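Local coordinates for protein M32 carboxypeptidase (Pyrococcus furiosus, PDB 1KA2) that removes amino acids one at a time from the C-terminus of peptides, as a cobalt-dependent homodimeric metallocarboxypeptidase of broad specificity, at residues W119-F128 with K401-I410; G257-L265 with Y339-P347. All blocks are in the same frame, centred on the assembly; numbering follows the deposited sequence.

Contact 1: residues W119-F128 with K401-I410; sequences WEEAKAKDDF and KYSEGILQDI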
loop_
_atom_site.group_PDB
_atom_site.type_symbol
_atom_site.label_atom_id
_atom_site.label_comp_id
_atom_site.label_asym_id
_atom_site.label_seq_id
_atom_site.Cartn_x
_atom_site.Cartn_y
_atom_site.Cartn_z
ATOM N N TRP A 119 22.707 -13.879 10.758
ATOM C CA TRP A 119 23.647 -13.343 9.775
ATOM C C TRP A 119 23.734 -11.833 9.984
ATOM O O TRP A 119 24.807 -11.228 9.862
ATOM C CB TRP A 119 23.141 -13.621 8.354
ATOM C CG TRP A 119 23.782 -12.773 7.302
ATOM C CD1 TRP A 119 24.963 -13.019 6.654
ATOM C CD2 TRP A 119 23.315 -11.510 6.814
ATOM N NE1 TRP A 119 25.260 -11.987 5.805
ATOM C CE2 TRP A 119 24.267 -11.048 5.883
ATOM C CE3 TRP A 119 22.191 -10.717 7.081
ATOM C CZ2 TRP A 119 24.122 -9.830 5.204
ATOM C CZ3 TRP A 119 22.050 -9.513 6.410
ATOM C CH2 TRP A 119 23.007 -9.076 5.488
ATOM N N GLU A 120 22.594 -11.237 10.318
ATOM C CA GLU A 120 22.516 -9.802 10.518
ATOM C C GLU A 120 23.411 -9.283 11.650
ATOM O O GLU A 120 24.047 -8.235 11.508
ATOM C CB GLU A 120 21.050 -9.405 10.730
ATOM C CG GLU A 120 20.739 -7.972 10.343
ATOM C CD GLU A 120 19.233 -7.694 10.234
ATOM O OE1 GLU A 120 18.607 -8.157 9.250
ATOM O OE2 GLU A 120 18.683 -7.029 11.145
ATOM N N GLU A 121 23.470 -9.997 12.771
ATOM C CA GLU A 121 24.325 -9.559 13.866
ATOM C C GLU A 121 25.754 -9.994 13.580
ATOM O O GLU A 121 26.697 -9.272 13.893
ATOM C CB GLU A 121 23.855 -10.121 15.217
ATOM C CG GLU A 121 22.895 -9.182 15.983
ATOM C CD GLU A 121 23.468 -7.778 16.190
ATOM O OE1 GLU A 121 24.676 -7.676 16.512
ATOM O OE2 GLU A 121 22.713 -6.784 16.044
ATOM N N ALA A 122 25.913 -11.159 12.956
ATOM C CA ALA A 122 27.238 -11.674 12.613
ATOM C C ALA A 122 28.025 -10.723 11.698
ATOM O O ALA A 122 29.244 -10.598 11.835
ATOM C CB ALA A 122 27.114 -13.045 11.946
ATOM N N LYS A 123 27.332 -10.066 10.766
ATOM C CA LYS A 123 27.983 -9.132 9.846
ATOM C C LYS A 123 28.401 -7.882 10.580
ATOM O O LYS A 123 29.490 -7.358 10.367
ATOM C CB LYS A 123 27.050 -8.723 8.705
ATOM C CG LYS A 123 27.694 -7.718 7.759
ATOM C CD LYS A 123 26.754 -7.273 6.649
ATOM C CE LYS A 123 27.446 -6.256 5.746
ATOM N NZ LYS A 123 26.557 -5.747 4.665
ATOM N N ALA A 124 27.516 -7.405 11.446
ATOM C CA ALA A 124 27.775 -6.202 12.221
ATOM C C ALA A 124 28.909 -6.392 13.233
ATOM O O ALA A 124 29.750 -5.511 13.397
ATOM C CB ALA A 124 26.494 -5.764 12.935
ATOM N N LYS A 125 28.936 -7.539 13.906
ATOM C CA LYS A 125 29.977 -7.801 14.895
ATOM C C LYS A 125 31.150 -8.597 14.317
ATOM O O LYS A 125 31.982 -9.125 15.058
ATOM C CB LYS A 125 29.390 -8.537 16.108
ATOM C CG LYS A 125 30.330 -8.560 17.319
ATOM C CD LYS A 125 29.653 -9.078 18.580
ATOM C CE LYS A 125 30.566 -8.916 19.791
ATOM N NZ LYS A 125 29.851 -9.153 21.082
ATOM N N ASP A 126 31.213 -8.672 12.989
ATOM C CA ASP A 126 32.285 -9.389 12.297
ATOM C C ASP A 126 32.609 -10.743 12.917
ATOM O O ASP A 126 33.768 -11.021 13.208
ATOM C CB ASP A 126 33.564 -8.543 12.274
ATOM C CG ASP A 126 33.456 -7.343 11.363
ATOM O OD1 ASP A 126 33.311 -7.542 10.142
ATOM O OD2 ASP A 126 33.514 -6.204 11.867
ATOM N N ASP A 127 31.603 -11.584 13.119
ATOM C CA ASP A 127 31.848 -12.891 13.712
ATOM C C ASP A 127 31.151 -14.005 12.940
ATOM O O ASP A 127 29.926 -14.168 13.022
ATOM C CB ASP A 127 31.394 -12.905 15.168
ATOM C CG ASP A 127 31.647 -14.240 15.841
ATOM O OD1 ASP A 127 32.795 -14.736 15.785
ATOM O OD2 ASP A 127 30.699 -14.794 16.429
ATOM N N PHE A 128 31.950 -14.775 12.203
ATOM C CA PHE A 128 31.437 -15.867 11.389
ATOM C C PHE A 128 30.892 -17.029 12.211
ATOM O O PHE A 128 30.046 -17.783 11.730
ATOM C CB PHE A 128 32.527 -16.386 10.442
ATOM C CG PHE A 128 32.014 -17.324 9.380
ATOM C CD1 PHE A 128 31.247 -16.846 8.318
ATOM C CD2 PHE A 128 32.281 -18.690 9.448
ATOM C CE1 PHE A 128 30.753 -17.714 7.336
ATOM C CE2 PHE A 128 31.788 -19.568 8.467
ATOM C CZ PHE A 128 31.024 -19.076 7.411
ATOM N N LYS A 401 38.449 -8.836 7.236
ATOM C CA LYS A 401 37.402 -9.118 8.197
ATOM C C LYS A 401 36.207 -9.764 7.491
ATOM O O LYS A 401 35.989 -9.557 6.298
ATOM C CB LYS A 401 36.993 -7.835 8.922
ATOM C CG LYS A 401 36.825 -6.620 8.034
ATOM C CD LYS A 401 36.278 -5.459 8.856
ATOM C CE LYS A 401 36.081 -4.217 8.028
ATOM N NZ LYS A 401 35.507 -3.129 8.853
ATOM N N TYR A 402 35.440 -10.553 8.231
ATOM C CA TYR A 402 34.303 -11.260 7.660
ATOM C C TYR A 402 33.288 -10.383 6.930
ATOM O O TYR A 402 32.730 -10.805 5.919
ATOM C CB TYR A 402 33.614 -12.094 8.752
ATOM C CG TYR A 402 34.475 -13.231 9.274
ATOM C CD1 TYR A 402 34.775 -13.342 10.634
ATOM C CD2 TYR A 402 34.991 -14.198 8.406
ATOM C CE1 TYR A 402 35.571 -14.392 11.119
ATOM C CE2 TYR A 402 35.786 -15.254 8.880
ATOM C CZ TYR A 402 36.071 -15.345 10.237
ATOM O OH TYR A 402 36.840 -16.394 10.711
ATOM N N SER A 403 33.064 -9.163 7.417
ATOM C CA SER A 403 32.097 -8.255 6.790
ATOM C C SER A 403 32.504 -7.779 5.393
ATOM O O SER A 403 31.644 -7.456 4.571
ATOM C CB SER A 403 31.824 -7.047 7.698
ATOM O OG SER A 403 33.020 -6.380 8.066
ATOM N N GLU A 404 33.808 -7.723 5.130
ATOM C CA GLU A 404 34.303 -7.323 3.815
ATOM C C GLU A 404 34.296 -8.541 2.917
ATOM O O GLU A 404 34.442 -8.419 1.705
ATOM C CB GLU A 404 35.743 -6.832 3.879
ATOM C CG GLU A 404 35.990 -5.722 4.828
ATOM C CD GLU A 404 37.402 -5.220 4.708
ATOM O OE1 GLU A 404 38.334 -6.040 4.878
ATOM O OE2 GLU A 404 37.565 -4.013 4.430
ATOM N N GLY A 405 34.133 -9.715 3.512
ATOM C CA GLY A 405 34.139 -10.927 2.714
ATOM C C GLY A 405 32.856 -11.729 2.616
ATOM O O GLY A 405 31.811 -11.221 2.243
ATOM N N ILE A 406 32.962 -13.002 2.970
ATOM C CA ILE A 406 31.855 -13.947 2.913
ATOM C C ILE A 406 30.541 -13.494 3.585
ATOM O O ILE A 406 29.474 -14.005 3.278
ATOM C CB ILE A 406 32.312 -15.297 3.521
ATOM C CG1 ILE A 406 31.303 -16.403 3.218
ATOM C CG2 ILE A 406 32.536 -15.116 5.016
ATOM C CD1 ILE A 406 31.788 -17.799 3.673
ATOM N N LEU A 407 30.624 -12.527 4.486
ATOM C CA LEU A 407 29.440 -12.066 5.189
ATOM C C LEU A 407 28.713 -10.856 4.591
ATOM O O LEU A 407 27.626 -10.491 5.041
ATOM C CB LEU A 407 29.825 -11.776 6.645
ATOM C CG LEU A 407 29.168 -12.644 7.724
ATOM C CD1 LEU A 407 29.112 -14.124 7.297
ATOM C CD2 LEU A 407 29.945 -12.450 9.026
ATOM N N GLN A 408 29.303 -10.234 3.576
ATOM C CA GLN A 408 28.704 -9.036 2.990
ATOM C C GLN A 408 27.286 -9.109 2.420
ATOM O O GLN A 408 26.531 -8.136 2.538
ATOM C CB GLN A 408 29.626 -8.442 1.921
ATOM C CG GLN A 408 29.826 -9.299 0.674
ATOM C CD GLN A 408 30.765 -8.632 -0.315
ATOM O OE1 GLN A 408 30.328 -7.990 -1.277
ATOM N NE2 GLN A 408 32.067 -8.765 -0.072
ATOM N N ASP A 409 26.914 -10.229 1.800
ATOM C CA ASP A 409 25.578 -10.356 1.199
ATOM C C ASP A 409 24.586 -11.208 1.983
ATOM O O ASP A 409 24.959 -12.185 2.625
ATOM C CB ASP A 409 25.696 -10.919 -0.214
ATOM C CG ASP A 409 26.354 -9.951 -1.173
ATOM O OD1 ASP A 409 27.092 -10.426 -2.068
ATOM O OD2 ASP A 409 26.123 -8.722 -1.045
ATOM N N ILE A 410 23.310 -10.843 1.892
ATOM C CA ILE A 410 22.223 -11.546 2.586
ATOM C C ILE A 410 21.776 -12.845 1.893
ATOM O O ILE A 410 21.223 -13.727 2.526
ATOM C CB ILE A 410 20.939 -10.665 2.682
ATOM C CG1 ILE A 410 21.296 -9.200 2.912
ATOM C CG2 ILE A 410 20.053 -11.150 3.820
ATOM C CD1 ILE A 410 20.072 -8.284 3.121
HETATM O O HOH W 1 33.007 -3.438 10.652
#
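The indole nitrogen W119 NE1 donates to L407 O at 2.9 Å in a bent bond (133°). It helps bind the C-terminal end of helix 102-124 to the loop carrying most of the predicted GXXQDXHW motif of M32 carboxypeptidases. G405 to Q408 form a type I beta turn there, and Y402 O accepts both G405 N and L407 N from opposite faces of its plane. One helix turn on from W119, K123 runs fully extended, CG anti to its N (chi1 178°), alongside the loop until NZ reaches Q408 O at 3.2 Å. S403 N donates to D126 OD1 at 3.2 Å, nearly along the C-O axis. The small CB of S403 packs 3.6 Å from K123 O, which suits a short side chain. Water 1 joins D126 OD2 to K401 NZ, a relay between opposite charges. Just beyond the helix, F128 CB stands over the centre of the Y402 ring in a CH-pi contact, while L407 CD1 meets the edge of the F128 ring at CD1, 3.6 Å away. Back at W119, I410 CA lies over the six-membered ring, 3.9 Å from its centroid.

Contact 2: residues G257-L265 with Y339-P347; sequences GYDFRRTIL and YLYFNIVRP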
loop_
_atom_site.group_PDB
_atom_site.type_symbol
_atom_site.label_atom_id
_atom_site.label_comp_id
_atom_site.label_asym_id
_atom_site.label_seq_id
_atom_site.Cartn_x
_atom_site.Cartn_y
_atom_site.Cartn_z
ATOM N N GLY A 257 23.657 10.987 0.589
ATOM C CA GLY A 257 24.075 12.294 1.058
ATOM C C GLY A 257 25.431 12.684 0.494
ATOM O O GLY A 257 25.873 13.822 0.653
ATOM N N TYR A 258 26.101 11.735 -0.155
ATOM C CA TYR A 258 27.409 11.986 -0.764
ATOM C C TYR A 258 27.609 10.975 -1.899
ATOM O O TYR A 258 26.862 10.005 -1.993
ATOM C CB TYR A 258 28.519 11.854 0.290
ATOM C CG TYR A 258 28.699 10.449 0.836
ATOM C CD1 TYR A 258 29.621 9.572 0.268
ATOM C CD2 TYR A 258 27.924 9.987 1.903
ATOM C CE1 TYR A 258 29.770 8.264 0.750
ATOM C CE2 TYR A 258 28.060 8.685 2.388
ATOM C CZ TYR A 258 28.986 7.828 1.807
ATOM O OH TYR A 258 29.128 6.531 2.282
ATOM N N ASP A 259 28.601 11.210 -2.758
ATOM C CA ASP A 259 28.881 10.316 -3.888
ATOM C C ASP A 259 27.620 10.261 -4.755
ATOM O O ASP A 259 27.038 9.199 -4.936
ATOM C CB ASP A 259 29.218 8.913 -3.370
ATOM C CG ASP A 259 30.037 8.102 -4.355
ATOM O OD1 ASP A 259 30.099 8.473 -5.541
ATOM O OD2 ASP A 259 30.620 7.082 -3.946
ATOM N N PHE A 260 27.218 11.405 -5.303
ATOM C CA PHE A 260 25.991 11.495 -6.096
ATOM C C PHE A 260 25.795 10.516 -7.247
ATOM O O PHE A 260 24.672 10.353 -7.738
ATOM C CB PHE A 260 25.770 12.942 -6.583
ATOM C CG PHE A 260 26.538 13.319 -7.831
ATOM C CD1 PHE A 260 26.077 12.949 -9.094
ATOM C CD2 PHE A 260 27.676 14.117 -7.746
ATOM C CE1 PHE A 260 26.733 13.373 -10.248
ATOM C CE2 PHE A 260 28.341 14.546 -8.900
ATOM C CZ PHE A 260 27.866 14.174 -10.151
ATOM N N ARG A 261 26.867 9.854 -7.671
ATOM C CA ARG A 261 26.776 8.885 -8.758
ATOM C C ARG A 261 25.817 7.761 -8.363
ATOM O O ARG A 261 25.071 7.237 -9.190
ATOM C CB ARG A 261 28.164 8.290 -9.044
ATOM C CG ARG A 261 28.687 7.418 -7.898
ATOM C CD ARG A 261 30.176 7.130 -7.983
ATOM N NE ARG A 261 30.566 6.622 -9.293
ATOM C CZ ARG A 261 31.177 5.458 -9.493
ATOM N NH1 ARG A 261 31.466 4.671 -8.457
ATOM N NH2 ARG A 261 31.502 5.087 -10.730
ATOM N N ARG A 262 25.852 7.393 -7.089
ATOM C CA ARG A 262 25.028 6.308 -6.574
ATOM C C ARG A 262 23.528 6.444 -6.816
ATOM O O ARG A 262 22.905 5.572 -7.414
ATOM C CB ARG A 262 25.254 6.140 -5.071
ATOM C CG ARG A 262 26.636 5.703 -4.665
ATOM C CD ARG A 262 26.771 5.864 -3.156
ATOM N NE ARG A 262 28.118 5.573 -2.675
ATOM C CZ ARG A 262 28.614 4.351 -2.543
ATOM N NH1 ARG A 262 27.864 3.300 -2.858
ATOM N NH2 ARG A 262 29.855 4.184 -2.099
ATOM N N THR A 263 22.950 7.532 -6.331
ATOM C CA THR A 263 21.525 7.723 -6.484
ATOM C C THR A 263 21.133 7.853 -7.946
ATOM O O THR A 263 20.080 7.370 -8.354
ATOM C CB THR A 263 21.032 8.955 -5.681
ATOM O OG1 THR A 263 19.602 8.990 -5.717
ATOM C CG2 THR A 263 21.594 10.258 -6.258
ATOM N N ILE A 264 21.989 8.480 -8.743
ATOM C CA ILE A 264 21.692 8.650 -10.164
ATOM C C ILE A 264 21.639 7.326 -10.923
ATOM O O ILE A 264 20.613 6.983 -11.505
ATOM C CB ILE A 264 22.732 9.562 -10.876
ATOM C CG1 ILE A 264 22.550 11.020 -10.438
ATOM C CG2 ILE A 264 22.595 9.422 -12.402
ATOM C CD1 ILE A 264 23.462 12.005 -11.164
ATOM N N LEU A 265 22.748 6.591 -10.930
ATOM C CA LEU A 265 22.791 5.328 -11.667
ATOM C C LEU A 265 21.818 4.309 -11.107
ATOM O O LEU A 265 21.288 3.474 -11.837
ATOM C CB LEU A 265 24.212 4.767 -11.675
ATOM C CG LEU A 265 25.156 5.583 -12.566
ATOM C CD1 LEU A 265 26.589 5.146 -12.344
ATOM C CD2 LEU A 265 24.751 5.425 -14.018
ATOM N N TYR A 339 32.632 12.156 -16.305
ATOM C CA TYR A 339 32.780 10.913 -17.043
ATOM C C TYR A 339 33.700 9.943 -16.301
ATOM O O TYR A 339 33.283 8.837 -15.966
ATOM C CB TYR A 339 33.349 11.149 -18.442
ATOM C CG TYR A 339 33.446 9.862 -19.219
ATOM C CD1 TYR A 339 32.312 9.282 -19.783
ATOM C CD2 TYR A 339 34.655 9.171 -19.316
ATOM C CE1 TYR A 339 32.376 8.042 -20.423
ATOM C CE2 TYR A 339 34.730 7.929 -19.949
ATOM C CZ TYR A 339 33.591 7.370 -20.499
ATOM O OH TYR A 339 33.658 6.137 -21.117
ATOM N N LEU A 340 34.945 10.350 -16.051
ATOM C CA LEU A 340 35.906 9.490 -15.356
ATOM C C LEU A 340 35.333 8.991 -14.024
ATOM O O LEU A 340 35.545 7.848 -13.626
ATOM C CB LEU A 340 37.225 10.245 -15.122
ATOM C CG LEU A 340 38.005 10.678 -16.380
ATOM C CD1 LEU A 340 39.188 11.551 -15.978
ATOM C CD2 LEU A 340 38.490 9.449 -17.157
ATOM N N TYR A 341 34.600 9.865 -13.347
ATOM C CA TYR A 341 33.968 9.547 -12.073
ATOM C C TYR A 341 32.983 8.388 -12.267
ATOM O O TYR A 341 33.034 7.393 -11.541
ATOM C CB TYR A 341 33.261 10.810 -11.569
ATOM C CG TYR A 341 32.354 10.649 -10.378
ATOM C CD1 TYR A 341 32.764 9.945 -9.244
ATOM C CD2 TYR A 341 31.097 11.254 -10.364
ATOM C CE1 TYR A 341 31.942 9.849 -8.125
ATOM C CE2 TYR A 341 30.267 11.168 -9.254
ATOM C CZ TYR A 341 30.693 10.465 -8.136
ATOM O OH TYR A 341 29.871 10.399 -7.032
ATOM N N PHE A 342 32.116 8.505 -13.272
ATOM C CA PHE A 342 31.116 7.477 -13.569
ATOM C C PHE A 342 31.701 6.154 -14.062
ATOM O O PHE A 342 30.997 5.150 -14.116
ATOM C CB PHE A 342 30.142 7.982 -14.643
ATOM C CG PHE A 342 28.986 8.789 -14.110
ATOM C CD1 PHE A 342 29.100 9.519 -12.934
ATOM C CD2 PHE A 342 27.789 8.850 -14.821
ATOM C CE1 PHE A 342 28.045 10.297 -12.479
ATOM C CE2 PHE A 342 26.729 9.626 -14.374
ATOM C CZ PHE A 342 26.859 10.350 -13.199
ATOM N N ASN A 343 32.978 6.148 -14.425
ATOM C CA ASN A 343 33.595 4.941 -14.959
ATOM C C ASN A 343 34.838 4.462 -14.243
ATOM O O ASN A 343 35.612 3.690 -14.796
ATOM C CB ASN A 343 33.916 5.153 -16.432
ATOM C CG ASN A 343 32.678 5.176 -17.296
ATOM O OD1 ASN A 343 32.307 4.168 -17.877
ATOM N ND2 ASN A 343 32.022 6.328 -17.370
ATOM N N ILE A 344 35.035 4.916 -13.016
ATOM C CA ILE A 344 36.187 4.489 -12.252
ATOM C C ILE A 344 36.270 2.964 -12.268
ATOM O O ILE A 344 35.261 2.269 -12.440
ATOM C CB ILE A 344 36.091 5.001 -10.806
ATOM C CG1 ILE A 344 36.424 6.492 -10.780
ATOM C CG2 ILE A 344 37.021 4.217 -9.898
ATOM C CD1 ILE A 344 36.422 7.093 -9.407
ATOM N N VAL A 345 37.484 2.445 -12.127
ATOM C CA VAL A 345 37.696 1.005 -12.099
ATOM C C VAL A 345 38.638 0.722 -10.953
ATOM O O VAL A 345 39.736 1.265 -10.899
ATOM C CB VAL A 345 38.314 0.482 -13.399
ATOM C CG1 VAL A 345 38.624 -1.005 -13.256
ATOM C CG2 VAL A 345 37.353 0.707 -14.555
ATOM N N ARG A 346 38.198 -0.116 -10.024
ATOM C CA ARG A 346 39.019 -0.430 -8.873
ATOM C C ARG A 346 38.600 -1.711 -8.174
ATOM O O ARG A 346 37.503 -1.811 -7.630
ATOM C CB ARG A 346 38.987 0.750 -7.892
ATOM C CG ARG A 346 38.963 0.379 -6.424
ATOM C CD ARG A 346 37.709 0.943 -5.770
ATOM N NE ARG A 346 37.735 2.401 -5.724
ATOM C CZ ARG A 346 36.668 3.166 -5.500
ATOM N NH1 ARG A 346 35.476 2.615 -5.303
ATOM N NH2 ARG A 346 36.795 4.487 -5.469
ATOM N N PRO A 347 39.466 -2.730 -8.208
ATOM C CA PRO A 347 39.088 -3.969 -7.530
ATOM C C PRO A 347 38.933 -3.602 -6.060
ATOM O O PRO A 347 39.744 -2.849 -5.518
ATOM C CB PRO A 347 40.278 -4.894 -7.808
ATOM C CG PRO A 347 41.426 -3.941 -8.006
ATOM C CD PRO A 347 40.795 -2.848 -8.832
HETATM O O HOH W 2 32.801 2.811 -11.900
#
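This is a buried, largely aromatic helix-end contact: the start of helix 261-278, which carries the HEXXH motif of this metallopeptidase farther along, meets the C-terminal end of helix 335-342 and the loop that follows it. At its centre Y341 lies with CG anti to the backbone N (chi1 170°), which sends the phenol toward the other helix's first turn. Its OH accepts the backbone N-H of R261 at 3.1 Å in a fairly straight bond (160°) and is modelled very close to D259 OD1, whose position is uncertain, so that bond is doubtful. A tyrosine thus combines a hydroxyl for an N-H at the helix start with a ring for its apolar neighbours. Y341 turns its edge to the face of F260, centroids 5.4 Å apart, and CE2 makes the approach. The chain of R261 bends at chi3 (-51°), which brings NE over one face of Y341, 3.7 Å above the plane and toward its rim. Replacing Y341 by an alanine would probably leave R261 N without its hydroxyl acceptor and open a gap against the F260 face and the R261 chain. Alongside, F342 CE1 touches F260 CE1 at 4.0 Å, and helix 313-326 packs on both phenylalanines through L323 and V316. The guanidinium is tied to the following loop by water 2, which accepts from R261 NH2 at 2.9 Å and donates to I344 O.

Contact 2 is nested within the chain loop that contact 1 closes: 119-128 comes first, then 257-265, 339-347 and finally 401-410. Their centres are 25 Å apart and their nearest atoms about 10 Å, so they do not touch, and neither involves the other subunit of the dimer. Both belong to the same largely helical M32 fold, and each ties a helix end to a distant part of the chain at some distance from the metal. Contact 2 holds the start of the very helix, 261-278, whose later turns supply H269 and H273, which bind magnesium here, while the D409 side chain of contact 1 lies about 13 Å from that ion.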